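Local coordinates for MdbA protein (Corynebacterium diphtheriae, PDB 5C00), which is a thiol-disulfide oxidoreductase of the DsbA family, needed for viability, pilus assembly, toxin production and virulence, and probably forms disulfide bonds in exported proteins, at residues 67-72 against 76-81. Sequence-based numbering, arbitrary orientation. Where two conformers were deposited one is given.
Sequences GPMTKA and GDIVVN
Ala72 packs on Ile78, and Met69 on Ile78 and Val80, joining helix 56-74 to strand 78-85, the helix and second strand of a beta-alpha-beta unit that begins with strand 45-52 in this thioredoxin fold. The chain turns between them through a Schellman motif at Gly76, whose phi is positive (83°). Its long bond runs from Asp77 N to Ala72 O, 3.0 Å, nearly in line with the carbonyl bond though bent at the hydrogen (147°). The tight part lies inward of this turn. The methyl of Ala72 rests against the CG1-CD1 branch of Ile78, with CB 3.8 Å from CD1; a chi1 of 62° sets CG1 of Ile78 between its backbone N and carbonyl carbon and swings this branch to the helix. Phe49 of strand 45-52 and Trp202 and Val203 of helix 202-207 also touch Met69, helping to bury it. On the looser, outer side, Asp77 brings little more than its CB to the helix, while its OD1 makes a salt bridge with Lys41; Lys71 leads away to Glu74. Selenomethionine Met69, extended as far as SE, crosses Ile78 at about a right angle and reaches Val80, where its CG lies 4.0 Å from CG2 and its SE 4.1 Å from both valine methyls.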
ATOM      1  N   GLY A  67       1.953  -1.435 -12.913  1.00 22.89           N
ATOM      2  CA  GLY A  67       1.819  -0.628 -14.105  1.00 22.86           C
ATOM      3  C   GLY A  67       0.452  -0.741 -14.750  1.00 23.64           C
ATOM      4  O   GLY A  67      -0.239   0.265 -14.904  1.00 22.52           O
ATOM      5  N   PRO A  68       0.047  -1.950 -15.131  1.00 23.34           N
ATOM      6  CA  PRO A  68      -1.281  -2.098 -15.700  1.00 25.18           C
ATOM      7  C   PRO A  68      -2.379  -1.708 -14.743  1.00 24.17           C
ATOM      8  O   PRO A  68      -3.381  -1.117 -15.190  1.00 23.49           O
ATOM      9  CB  PRO A  68      -1.393  -3.585 -16.033  1.00 27.10           C
ATOM     10  CG  PRO A  68      -0.037  -4.139 -15.916  1.00 27.61           C
ATOM     11  CD  PRO A  68       0.845  -3.174 -15.223  1.00 25.75           C
HETATM   12  N   MSE A  69      -2.197  -1.981 -13.450  1.00 22.58           N
HETATM   13  CA  MSE A  69      -3.208  -1.595 -12.445  1.00 22.07           C
HETATM   14  C   MSE A  69      -3.389  -0.101 -12.481  1.00 21.79           C
HETATM   15  O   MSE A  69      -4.520   0.361 -12.464  1.00 22.92           O
HETATM   16  CB  MSE A  69      -2.816  -2.053 -11.033  1.00 21.91           C
HETATM   17  CG  MSE A  69      -3.864  -1.657  -9.980  1.00 22.94           C
HETATM   18 SE   MSE A  69      -3.261  -2.169  -8.189  0.65 21.65          SE
HETATM   19  CE  MSE A  69      -1.990  -0.721  -8.033  1.00 24.95           C
ATOM     20  N   THR A  70      -2.299   0.667 -12.462  1.00 21.09           N
ATOM     21  CA  THR A  70      -2.373   2.132 -12.518  0.70 23.73           C
ATOM     22  C   THR A  70      -3.182   2.597 -13.739  1.00 23.07           C
ATOM     23  O   THR A  70      -4.026   3.447 -13.647  1.00 23.05           O
ATOM     24  CB  THR A  70      -0.956   2.749 -12.563  0.70 24.27           C
ATOM     25  OG1 THR A  70      -0.187   2.271 -11.461  0.70 25.82           O
ATOM     26  CG2 THR A  70      -1.009   4.250 -12.519  0.70 26.24           C
ATOM     27  N   LYS A  71      -2.899   2.014 -14.896  1.00 22.97           N
ATOM     28  CA  LYS A  71      -3.627   2.401 -16.113  1.00 25.15           C
ATOM     29  C   LYS A  71      -5.110   2.132 -16.028  1.00 25.25           C
ATOM     30  O   LYS A  71      -5.922   2.939 -16.457  1.00 26.82           O
ATOM     31  CB  LYS A  71      -3.054   1.731 -17.364  1.00 28.32           C
ATOM     32  CG  LYS A  71      -1.589   2.050 -17.622  1.00 31.78           C
ATOM     33  CD  LYS A  71      -1.276   3.552 -17.639  1.00 35.18           C
ATOM     34  CE  LYS A  71      -0.489   4.032 -16.424  1.00 36.34           C
ATOM     35  NZ  LYS A  71       0.065   5.431 -16.479  1.00 38.75           N
ATOM     36  N   ALA A  72      -5.469   1.004 -15.451  1.00 24.17           N
ATOM     37  CA  ALA A  72      -6.857   0.611 -15.340  1.00 23.87           C
ATOM     38  C   ALA A  72      -7.602   1.486 -14.348  1.00 23.03           C
ATOM     39  O   ALA A  72      -8.780   1.798 -14.538  1.00 23.73           O
ATOM     40  CB  ALA A  72      -6.943  -0.865 -14.933  1.00 23.83           C
ATOM     41  N   GLY A  76     -10.636   4.490 -15.119  1.00 27.56           N
ATOM     42  CA  GLY A  76     -11.941   4.402 -14.466  1.00 28.62           C
ATOM     43  C   GLY A  76     -12.576   3.011 -14.493  1.00 28.78           C
ATOM     44  O   GLY A  76     -13.740   2.854 -14.096  1.00 28.78           O
ATOM     45  N   ASP A  77     -11.796   1.990 -14.880  1.00 28.15           N
ATOM     46  CA  ASP A  77     -12.294   0.614 -15.037  1.00 29.86           C
ATOM     47  C   ASP A  77     -12.286  -0.216 -13.762  1.00 28.30           C
ATOM     48  O   ASP A  77     -13.051  -1.201 -13.644  1.00 27.79           O
ATOM     49  CB  ASP A  77     -11.466  -0.150 -16.089  1.00 33.17           C
ATOM     50  CG  ASP A  77     -11.662   0.403 -17.517  1.00 39.64           C
ATOM     51  OD1 ASP A  77     -12.798   0.813 -17.833  1.00 39.23           O
ATOM     52  OD2 ASP A  77     -10.674   0.439 -18.294  1.00 45.98           O
ATOM     53  N   ILE A  78     -11.368   0.093 -12.844  1.00 25.24           N
ATOM     54  CA  ILE A  78     -11.340  -0.542 -11.542  1.00 23.53           C
ATOM     55  C   ILE A  78     -11.177   0.468 -10.431  1.00 22.72           C
ATOM     56  O   ILE A  78     -10.624   1.543 -10.654  1.00 21.07           O
ATOM     57  CB  ILE A  78     -10.206  -1.570 -11.449  1.00 23.20           C
ATOM     58  CG1 ILE A  78      -8.825  -0.957 -11.607  1.00 22.10           C
ATOM     59  CG2 ILE A  78     -10.413  -2.604 -12.526  1.00 23.79           C
ATOM     60  CD1 ILE A  78      -7.725  -1.965 -11.388  1.00 21.40           C
ATOM     61  N   VAL A  79     -11.709   0.121  -9.271  1.00 21.79           N
ATOM     62  CA  VAL A  79     -11.455   0.830  -8.029  1.00 23.27           C
ATOM     63  C   VAL A  79     -10.723  -0.132  -7.115  1.00 22.19           C
ATOM     64  O   VAL A  79     -11.206  -1.221  -6.889  1.00 24.29           O
ATOM     65  CB  VAL A  79     -12.769   1.308  -7.421  1.00 24.62           C
ATOM     66  CG1 VAL A  79     -12.552   1.887  -6.031  1.00 24.93           C
ATOM     67  CG2 VAL A  79     -13.347   2.372  -8.345  1.00 25.42           C
ATOM     68  N   VAL A  80      -9.522   0.230  -6.665  1.00 20.86           N
ATOM     69  CA  VAL A  80      -8.696  -0.703  -5.899  1.00 19.36           C
ATOM     70  C   VAL A  80      -8.667  -0.422  -4.407  1.00 19.66           C
ATOM     71  O   VAL A  80      -8.230   0.649  -3.941  1.00 19.78           O
ATOM     72  CB  VAL A  80      -7.238  -0.789  -6.432  1.00 18.21           C
ATOM     73  CG1 VAL A  80      -6.479  -1.824  -5.616  1.00 18.69           C
ATOM     74  CG2 VAL A  80      -7.244  -1.215  -7.891  1.00 18.36           C
ATOM     75  N   ASN A  81      -9.185  -1.371  -3.656  1.00 18.36           N
ATOM     76  CA  ASN A  81      -9.066  -1.302  -2.234  1.00 19.39           C
ATOM     77  C   ASN A  81      -7.805  -2.022  -1.783  1.00 17.45           C
ATOM     78  O   ASN A  81      -7.792  -3.243  -1.712  1.00 16.84           O
ATOM     79  CB  ASN A  81     -10.284  -1.919  -1.565  1.00 20.72           C
ATOM     80  CG  ASN A  81     -11.560  -1.259  -2.014  1.00 24.99           C
ATOM     81  OD1 ASN A  81     -11.941  -0.234  -1.491  1.00 27.07           O
ATOM     82  ND2 ASN A  81     -12.200  -1.829  -3.010  1.00 30.92           N
TER